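Long-range contacts in putative succinylglutamate desuccinylase / aspartoacylase (Shewanella amazonensis, PDB 3FMC), which is a putative zinc-dependent hydrolase of the succinylglutamate desuccinylase/aspartoacylase family, probably acting on ester or related acyl bonds: residues Leu171-Tyr182 / Leu239-Glu247; Thr199-Gly207 / Phe215-Glu223. All coordinates share one frame; numbering follows the deposited sequence.

Contact 1 of 2, residues Leu171-Tyr182 / Leu239-Glu247; sequences LHTGPKSCKHLY and LTLELGSQE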
loop_
_atom_site.group_PDB
_atom_site.type_symbol
_atom_site.label_atom_id
_atom_site.label_comp_id
_atom_site.label_asym_id
_atom_site.label_seq_id
_atom_site.Cartn_x
_atom_site.Cartn_y
_atom_site.Cartn_z
ATOM N N LEU C 171 -12.449 20.880 9.254
ATOM C CA LEU C 171 -11.034 21.174 9.346
ATOM C C LEU C 171 -10.188 20.130 8.609
ATOM O O LEU C 171 -10.149 18.923 8.983
ATOM C CB LEU C 171 -10.577 21.280 10.789
ATOM C CG LEU C 171 -11.414 22.186 11.705
ATOM C CD1 LEU C 171 -10.767 22.195 13.076
ATOM C CD2 LEU C 171 -11.546 23.593 11.146
ATOM N N HIS C 172 -9.465 20.644 7.614
ATOM C CA HIS C 172 -8.578 19.872 6.763
ATOM C C HIS C 172 -7.167 20.477 6.752
ATOM O O HIS C 172 -6.886 21.481 7.396
ATOM C CB HIS C 172 -9.151 19.841 5.334
ATOM C CG HIS C 172 -10.391 18.988 5.166
ATOM N ND1 HIS C 172 -10.378 17.755 4.529
ATOM C CD2 HIS C 172 -11.674 19.198 5.548
ATOM C CE1 HIS C 172 -11.600 17.249 4.527
ATOM N NE2 HIS C 172 -12.407 18.101 5.142
ATOM N N THR C 173 -6.291 19.816 6.018
ATOM C CA THR C 173 -4.983 20.346 5.652
ATOM C C THR C 173 -4.743 19.968 4.190
ATOM O O THR C 173 -5.395 19.075 3.647
ATOM C CB THR C 173 -3.792 19.823 6.486
ATOM O OG1 THR C 173 -3.361 18.526 6.039
ATOM C CG2 THR C 173 -4.067 19.796 8.010
ATOM N N GLY C 174 -3.788 20.667 3.577
ATOM C CA GLY C 174 -3.274 20.306 2.272
ATOM C C GLY C 174 -2.073 19.396 2.488
ATOM O O GLY C 174 -1.835 18.933 3.599
ATOM N N PRO C 175 -1.363 19.041 1.410
ATOM C CA PRO C 175 -0.172 18.182 1.503
ATOM C C PRO C 175 0.997 19.035 2.005
ATOM O O PRO C 175 1.250 19.018 3.194
ATOM C CB PRO C 175 -0.012 17.640 0.079
ATOM C CG PRO C 175 -0.647 18.695 -0.805
ATOM C CD PRO C 175 -1.792 19.271 0.000
ATOM N N LYS C 176 1.752 19.686 1.123
ATOM C CA LYS C 176 2.705 20.765 1.539
ATOM C C LYS C 176 1.892 21.977 1.130
ATOM O O LYS C 176 1.681 22.224 -0.065
ATOM C CB LYS C 176 4.021 20.713 0.822
ATOM C CG LYS C 176 4.782 19.420 1.050
ATOM C CD LYS C 176 5.265 19.223 2.488
ATOM C CE LYS C 176 6.198 18.015 2.545
ATOM N NZ LYS C 176 7.417 18.244 1.679
ATOM N N SER C 177 1.366 22.707 2.114
ATOM C CA SER C 177 0.363 23.716 1.803
ATOM C C SER C 177 0.368 24.940 2.717
ATOM O O SER C 177 0.739 24.859 3.870
ATOM C CB SER C 177 -1.009 23.049 1.910
ATOM O OG SER C 177 -2.117 23.868 1.636
ATOM N N CYS C 178 -0.125 26.045 2.177
ATOM C CA CYS C 178 -0.375 27.220 2.996
ATOM C C CYS C 178 -1.794 27.082 3.530
ATOM O O CYS C 178 -2.529 26.154 3.181
ATOM C CB CYS C 178 -0.196 28.534 2.186
ATOM S SG CYS C 178 -1.381 28.858 0.979
ATOM N N LYS C 179 -2.166 27.971 4.450
ATOM C CA LYS C 179 -3.534 27.992 4.986
ATOM C C LYS C 179 -4.451 28.645 3.935
ATOM O O LYS C 179 -4.160 29.709 3.375
ATOM C CB LYS C 179 -3.594 28.798 6.304
ATOM C CG LYS C 179 -2.644 28.305 7.326
ATOM C CD LYS C 179 -2.809 29.019 8.660
ATOM C CE LYS C 179 -1.789 28.546 9.634
ATOM N NZ LYS C 179 -1.940 29.234 10.931
ATOM N N HIS C 180 -5.553 27.984 3.671
ATOM C CA HIS C 180 -6.543 28.432 2.732
ATOM C C HIS C 180 -7.937 28.025 3.181
ATOM O O HIS C 180 -8.116 27.178 4.057
ATOM C CB HIS C 180 -6.222 28.073 1.261
ATOM C CG HIS C 180 -6.081 26.605 0.975
ATOM N ND1 HIS C 180 -4.999 25.859 1.408
ATOM C CD2 HIS C 180 -6.827 25.782 0.214
ATOM C CE1 HIS C 180 -5.119 24.628 0.945
ATOM N NE2 HIS C 180 -6.225 24.557 0.224
ATOM N N LEU C 181 -8.916 28.636 2.568
ATOM C CA LEU C 181 -10.312 28.459 2.941
ATOM C C LEU C 181 -11.215 28.293 1.760
ATOM O O LEU C 181 -11.051 28.992 0.739
ATOM C CB LEU C 181 -10.768 29.701 3.689
ATOM C CG LEU C 181 -12.208 29.910 4.175
ATOM C CD1 LEU C 181 -12.611 28.942 5.327
ATOM C CD2 LEU C 181 -12.461 31.400 4.633
ATOM N N TYR C 182 -12.120 27.334 1.875
ATOM C CA TYR C 182 -13.225 27.196 0.950
ATOM C C TYR C 182 -14.455 27.853 1.617
ATOM O O TYR C 182 -14.849 27.536 2.788
ATOM C CB TYR C 182 -13.533 25.771 0.569
ATOM C CG TYR C 182 -12.457 25.073 -0.240
ATOM C CD1 TYR C 182 -11.346 24.507 0.363
ATOM C CD2 TYR C 182 -12.579 24.961 -1.614
ATOM C CE1 TYR C 182 -10.370 23.853 -0.386
ATOM C CE2 TYR C 182 -11.632 24.374 -2.349
ATOM C CZ TYR C 182 -10.532 23.794 -1.767
ATOM O OH TYR C 182 -9.613 23.154 -2.574
ATOM N N LEU C 239 -18.117 25.934 5.910
ATOM C CA LEU C 239 -16.793 26.372 5.448
ATOM C C LEU C 239 -15.785 25.252 5.681
ATOM O O LEU C 239 -15.900 24.501 6.661
ATOM C CB LEU C 239 -16.392 27.582 6.291
ATOM C CG LEU C 239 -17.430 28.717 6.184
ATOM C CD1 LEU C 239 -17.660 29.317 7.512
ATOM C CD2 LEU C 239 -16.978 29.716 5.151
ATOM N N THR C 240 -14.768 25.170 4.811
ATOM C CA THR C 240 -13.723 24.160 4.952
ATOM C C THR C 240 -12.410 24.886 5.095
ATOM O O THR C 240 -12.023 25.633 4.225
ATOM C CB THR C 240 -13.733 23.192 3.737
ATOM O OG1 THR C 240 -15.046 22.622 3.605
ATOM C CG2 THR C 240 -12.688 22.104 3.862
ATOM N N LEU C 241 -11.751 24.666 6.214
ATOM C CA LEU C 241 -10.495 25.287 6.513
ATOM C C LEU C 241 -9.371 24.296 6.244
ATOM O O LEU C 241 -9.383 23.210 6.782
ATOM C CB LEU C 241 -10.487 25.749 7.980
ATOM C CG LEU C 241 -11.417 26.938 8.423
ATOM C CD1 LEU C 241 -12.879 26.744 8.282
ATOM C CD2 LEU C 241 -10.987 27.353 9.885
ATOM N N GLU C 242 -8.422 24.684 5.374
ATOM C CA GLU C 242 -7.274 23.856 4.970
ATOM C C GLU C 242 -6.091 24.490 5.668
ATOM O O GLU C 242 -5.468 25.447 5.165
ATOM C CB GLU C 242 -7.104 23.887 3.441
ATOM C CG GLU C 242 -8.322 23.488 2.601
ATOM C CD GLU C 242 -8.499 21.963 2.443
ATOM O OE1 GLU C 242 -7.493 21.242 2.441
ATOM O OE2 GLU C 242 -9.655 21.531 2.304
ATOM N N LEU C 243 -5.792 23.972 6.846
ATOM C CA LEU C 243 -4.817 24.564 7.768
ATOM C C LEU C 243 -3.369 24.118 7.675
ATOM O O LEU C 243 -2.804 23.558 8.601
ATOM C CB LEU C 243 -5.376 24.402 9.190
ATOM C CG LEU C 243 -6.752 25.121 9.368
ATOM C CD1 LEU C 243 -7.326 24.917 10.737
ATOM C CD2 LEU C 243 -6.648 26.666 9.063
ATOM N N GLY C 244 -2.735 24.436 6.565
ATOM C CA GLY C 244 -1.317 24.121 6.407
ATOM C C GLY C 244 -1.092 22.725 5.881
ATOM O O GLY C 244 -1.921 22.183 5.142
ATOM N N SER C 245 0.031 22.156 6.297
ATOM C CA SER C 245 0.506 20.917 5.745
ATOM C C SER C 245 0.011 19.720 6.553
ATOM O O SER C 245 -0.303 19.817 7.741
ATOM C CB SER C 245 2.027 20.995 5.646
ATOM O OG SER C 245 2.419 21.983 4.714
ATOM N N GLN C 246 -0.007 18.554 5.903
ATOM C CA GLN C 246 -0.437 17.308 6.536
ATOM C C GLN C 246 0.713 16.712 7.316
ATOM O O GLN C 246 1.838 17.247 7.328
ATOM C CB GLN C 246 -0.844 16.300 5.432
ATOM C CG GLN C 246 0.318 15.802 4.599
ATOM C CD GLN C 246 -0.163 15.016 3.375
ATOM O OE1 GLN C 246 -1.350 14.778 3.229
ATOM N NE2 GLN C 246 0.740 14.735 2.455
ATOM N N GLU C 247 0.437 15.584 7.974
ATOM C CA GLU C 247 1.419 14.801 8.723
ATOM C C GLU C 247 2.254 15.623 9.704
ATOM O O GLU C 247 3.475 15.417 9.856
ATOM C CB GLU C 247 2.370 14.094 7.735
ATOM C CG GLU C 247 1.721 13.011 6.929
ATOM C CD GLU C 247 1.337 11.823 7.808
ATOM O OE1 GLU C 247 1.643 11.823 9.042
ATOM O OE2 GLU C 247 0.782 10.910 7.282
HETATM O O HOH W 1 -8.291 18.150 1.931
HETATM O O HOH W 2 -9.275 20.370 -0.871
#
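Strand 239-243 pairs on both margins: it runs parallel to 171-174, where His172 N donates to Leu241 O (2.7 Å) almost head-on and Leu243 N reaches His172 O, and antiparallel to 179-182, where His180 and Glu242 form a doubly hydrogen-bonded pair. Past the corner at Gly244, Ser177 N donates to Ser245 OG (2.9 Å), tying the connection between the two flanking strands to this chain. The Glu242 side chain lies between three rings of the flanking strands. Its CB sits over the centre of the His180 ring, 3.4 Å from the centroid, a CH-pi contact. A bend at chi2 (-82°) swings the carboxylate toward His172, whose CB is 3.5 Å from OE2, while Tyr182 offers CE1 to the same oxygen at 3.6 Å. The His180 ring is held in rotation by ND1, which donates in the ring plane to Cys178 O (3.1 Å); an alanine here would probably bare one side of the Glu242 CB-CG stem and let the carboxylate wander. On the reverse face leucines pack, Leu181 CD1 against Leu241 CD1 (3.7 Å) and Leu171 CD2 alongside Leu241. His172 presents CD2 to the Thr240 methyl, and its NE2 is bonded to Asp170. His172, His43 and Glu46 appear to face one vacant point, consistent with an unoccupied zinc site, so the strand ends carrying His172 and Glu242 probably border the active-site pocket of this zinc-carboxypeptidase-like fold, where a sulfate lies near Glu242.

Contact 2 of 2, residues Thr199-Gly207 / Phe215-Glu223; sequences TLLIPNSFG and FVPWWTLAE
Loop-on-helix packing near the surface joins the chain leaving strand 198-202 to one side of helix 210-227, with Asn204 as the main point of attachment. Its amide lies flat on the Trp219 indole, the two planes 5° apart, and its CB stands over the six-membered ring, 3.6 Å from the centroid, in a CH-pi contact. With CG anti to the backbone N (chi1 -168°), the amide extends along the indole toward the next turn of the helix. There ND2 donates to Glu223 OE2 at 3.0 Å, nearly straight at 171° and in the amide's own plane, though it arrives from above the carboxylate plane. A second, weak bond runs from ND2 to Thr220 OG1 (3.3 Å), a hydroxyl that itself donates to Val216 O. The other end of the amide, OD1, rests against both Val216 methyls, CG1 and CG2, each at 3.5 Å. Deeper in, Ile202 CD1 meets the edge of the Phe215 ring at CZ (3.8 Å), and Tyr186 packs edge-to-face with Trp219. Asn204 is also the centre of an inverse gamma turn, which bends the loop as it passes the helix. The loop folding back on the helix that follows its strand is a strand-to-helix connection of the alpha/beta catalytic domain.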
loop_
_atom_site.group_PDB
_atom_site.type_symbol
_atom_site.label_atom_id
_atom_site.label_comp_id
_atom_site.label_asym_id
_atom_site.label_seq_id
_atom_site.Cartn_x
_atom_site.Cartn_y
_atom_site.Cartn_z
ATOM N N THR C 199 -8.664 32.481 -0.040
ATOM C CA THR C 199 -9.981 31.869 -0.010
ATOM C C THR C 199 -10.481 31.508 -1.426
ATOM O O THR C 199 -10.384 32.298 -2.352
ATOM C CB THR C 199 -11.024 32.803 0.671
ATOM O OG1 THR C 199 -10.596 33.175 2.049
ATOM C CG2 THR C 199 -12.409 32.162 0.650
ATOM N N LEU C 200 -11.018 30.299 -1.552
ATOM C CA LEU C 200 -11.676 29.818 -2.766
ATOM C C LEU C 200 -13.169 29.997 -2.559
ATOM O O LEU C 200 -13.743 29.452 -1.602
ATOM C CB LEU C 200 -11.370 28.329 -3.013
ATOM C CG LEU C 200 -9.920 28.050 -3.407
ATOM C CD1 LEU C 200 -9.449 26.656 -3.192
ATOM C CD2 LEU C 200 -9.723 28.491 -4.868
ATOM N N LEU C 201 -13.790 30.817 -3.405
ATOM C CA LEU C 201 -15.239 31.039 -3.400
ATOM C C LEU C 201 -15.892 29.992 -4.283
ATOM O O LEU C 201 -15.600 29.878 -5.492
ATOM C CB LEU C 201 -15.563 32.472 -3.855
ATOM C CG LEU C 201 -15.004 33.618 -3.000
ATOM C CD1 LEU C 201 -15.193 34.972 -3.675
ATOM C CD2 LEU C 201 -15.633 33.610 -1.607
ATOM N N ILE C 202 -16.795 29.206 -3.682
ATOM C CA ILE C 202 -17.344 28.023 -4.338
ATOM C C ILE C 202 -18.840 28.140 -4.599
ATOM O O ILE C 202 -19.581 28.755 -3.815
ATOM C CB ILE C 202 -16.932 26.699 -3.565
ATOM C CG1 ILE C 202 -17.697 26.516 -2.246
ATOM C CG2 ILE C 202 -15.396 26.631 -3.312
ATOM C CD1 ILE C 202 -17.403 25.128 -1.618
ATOM N N PRO C 203 -19.303 27.557 -5.713
ATOM C CA PRO C 203 -20.684 27.690 -6.138
ATOM C C PRO C 203 -21.636 26.677 -5.527
ATOM O O PRO C 203 -21.219 25.786 -4.776
ATOM C CB PRO C 203 -20.600 27.432 -7.632
ATOM C CG PRO C 203 -19.501 26.430 -7.764
ATOM C CD PRO C 203 -18.512 26.768 -6.677
ATOM N N ASN C 204 -22.913 26.840 -5.846
ATOM C CA ASN C 204 -23.942 25.898 -5.415
ATOM C C ASN C 204 -23.887 24.617 -6.271
ATOM O O ASN C 204 -24.642 24.443 -7.234
ATOM C CB ASN C 204 -25.332 26.521 -5.494
ATOM C CG ASN C 204 -26.380 25.699 -4.783
ATOM O OD1 ASN C 204 -26.068 24.661 -4.191
ATOM N ND2 ASN C 204 -27.643 26.123 -4.878
ATOM N N SER C 205 -23.016 23.707 -5.875
ATOM C CA SER C 205 -22.823 22.483 -6.617
ATOM C C SER C 205 -22.379 21.407 -5.664
ATOM O O SER C 205 -21.479 21.634 -4.878
ATOM C CB SER C 205 -21.725 22.717 -7.641
ATOM O OG SER C 205 -21.521 21.566 -8.415
ATOM N N PHE C 206 -23.025 20.248 -5.729
ATOM C CA PHE C 206 -22.615 19.119 -4.906
ATOM C C PHE C 206 -21.539 18.277 -5.579
ATOM O O PHE C 206 -21.742 17.745 -6.681
ATOM C CB PHE C 206 -23.800 18.240 -4.588
ATOM C CG PHE C 206 -23.461 17.105 -3.709
ATOM C CD1 PHE C 206 -23.517 17.244 -2.323
ATOM C CD2 PHE C 206 -23.061 15.897 -4.249
ATOM C CE1 PHE C 206 -23.196 16.197 -1.507
ATOM C CE2 PHE C 206 -22.756 14.832 -3.413
ATOM C CZ PHE C 206 -22.825 14.987 -2.055
ATOM N N GLY C 207 -20.407 18.136 -4.902
ATOM C CA GLY C 207 -19.313 17.347 -5.407
ATOM C C GLY C 207 -18.812 16.248 -4.474
ATOM O O GLY C 207 -17.690 15.811 -4.627
ATOM N N PHE C 215 -24.380 22.600 2.793
ATOM C CA PHE C 215 -25.013 23.842 2.322
ATOM C C PHE C 215 -25.868 23.708 1.083
ATOM O O PHE C 215 -26.794 24.516 0.889
ATOM C CB PHE C 215 -23.995 25.003 2.164
ATOM C CG PHE C 215 -22.995 24.819 1.029
ATOM C CD1 PHE C 215 -23.391 24.812 -0.291
ATOM C CD2 PHE C 215 -21.636 24.802 1.300
ATOM C CE1 PHE C 215 -22.456 24.691 -1.310
ATOM C CE2 PHE C 215 -20.694 24.699 0.285
ATOM C CZ PHE C 215 -21.110 24.623 -1.021
ATOM N N VAL C 216 -25.602 22.731 0.220
ATOM C CA VAL C 216 -26.395 22.688 -1.011
ATOM C C VAL C 216 -27.905 22.620 -0.754
ATOM O O VAL C 216 -28.673 23.323 -1.456
ATOM C CB VAL C 216 -25.908 21.590 -2.025
ATOM C CG1 VAL C 216 -26.907 21.378 -3.140
ATOM C CG2 VAL C 216 -24.556 21.970 -2.612
ATOM N N PRO C 217 -28.372 21.775 0.194
ATOM C CA PRO C 217 -29.846 21.757 0.287
ATOM C C PRO C 217 -30.432 23.117 0.662
ATOM O O PRO C 217 -31.476 23.539 0.128
ATOM C CB PRO C 217 -30.137 20.737 1.416
ATOM C CG PRO C 217 -28.883 19.921 1.554
ATOM C CD PRO C 217 -27.748 20.818 1.135
ATOM N N TRP C 218 -29.759 23.781 1.583
ATOM C CA TRP C 218 -30.213 25.114 2.068
ATOM C C TRP C 218 -30.101 26.239 1.055
ATOM O O TRP C 218 -30.962 27.162 1.052
ATOM C CB TRP C 218 -29.502 25.489 3.330
ATOM C CG TRP C 218 -29.735 24.540 4.453
ATOM C CD1 TRP C 218 -28.916 23.542 4.852
ATOM C CD2 TRP C 218 -30.848 24.539 5.370
ATOM N NE1 TRP C 218 -29.460 22.887 5.938
ATOM C CE2 TRP C 218 -30.637 23.480 6.282
ATOM C CE3 TRP C 218 -32.009 25.317 5.495
ATOM C CZ2 TRP C 218 -31.533 23.188 7.329
ATOM C CZ3 TRP C 218 -32.919 25.004 6.523
ATOM C CH2 TRP C 218 -32.663 23.962 7.430
ATOM N N TRP C 219 -29.040 26.192 0.234
ATOM C CA TRP C 219 -28.794 27.220 -0.779
ATOM C C TRP C 219 -29.844 27.037 -1.861
ATOM O O TRP C 219 -30.442 28.005 -2.338
ATOM C CB TRP C 219 -27.417 27.039 -1.396
ATOM C CG TRP C 219 -26.841 28.236 -2.114
ATOM C CD1 TRP C 219 -27.515 29.348 -2.572
ATOM C CD2 TRP C 219 -25.474 28.414 -2.489
ATOM N NE1 TRP C 219 -26.651 30.199 -3.196
ATOM C CE2 TRP C 219 -25.386 29.657 -3.164
ATOM C CE3 TRP C 219 -24.307 27.647 -2.323
ATOM C CZ2 TRP C 219 -24.174 30.152 -3.653
ATOM C CZ3 TRP C 219 -23.118 28.139 -2.821
ATOM C CH2 TRP C 219 -23.067 29.380 -3.486
ATOM N N THR C 220 -30.060 25.783 -2.268
ATOM C CA THR C 220 -31.083 25.473 -3.260
ATOM C C THR C 220 -32.490 25.884 -2.773
ATOM O O THR C 220 -33.278 26.400 -3.556
ATOM C CB THR C 220 -31.046 23.979 -3.600
ATOM O OG1 THR C 220 -29.752 23.673 -4.154
ATOM C CG2 THR C 220 -32.127 23.645 -4.593
ATOM N N LEU C 221 -32.791 25.637 -1.502
ATOM C CA LEU C 221 -34.061 26.019 -0.907
ATOM C C LEU C 221 -34.231 27.553 -0.947
ATOM O O LEU C 221 -35.309 28.028 -1.248
ATOM C CB LEU C 221 -34.146 25.571 0.568
ATOM C CG LEU C 221 -35.408 25.965 1.347
ATOM C CD1 LEU C 221 -36.594 25.191 0.771
ATOM C CD2 LEU C 221 -35.256 25.691 2.831
ATOM N N ALA C 222 -33.165 28.289 -0.643
ATOM C CA ALA C 222 -33.192 29.761 -0.646
ATOM C C ALA C 222 -33.460 30.242 -2.066
ATOM O O ALA C 222 -34.238 31.201 -2.271
ATOM C CB ALA C 222 -31.867 30.317 -0.125
ATOM N N GLU C 223 -32.853 29.564 -3.036
ATOM C CA GLU C 223 -33.043 29.872 -4.481
ATOM C C GLU C 223 -34.480 29.669 -4.891
ATOM O O GLU C 223 -35.083 30.508 -5.574
ATOM C CB GLU C 223 -32.133 28.982 -5.366
ATOM C CG GLU C 223 -30.648 29.312 -5.276
ATOM C CD GLU C 223 -29.758 28.347 -6.074
ATOM O OE1 GLU C 223 -30.246 27.278 -6.548
ATOM O OE2 GLU C 223 -28.550 28.673 -6.203
#

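Contact 1 is a buried strand-to-strand contact near the centre of the chain, whereas contact 2 lies nearer the surface, their centres about 20 Å apart. They join through neighbouring strands: 176-184 and 198-202 run side by side, Leu200 N probably bonding to Leu181 O at 2.6 Å, and Tyr182 packs on Leu200 and Ile202. Along the chain, contact 2 is nested within the loop that contact 1 closes, and helix 210-227 leads on into strand 237-243. Their chemistry follows their place. Regular backbone bonding dominates contact 1, with polar side chains gathered on the face that probably borders the pocket; contact 2 relies on side chains, with no backbone pairing between its two segments.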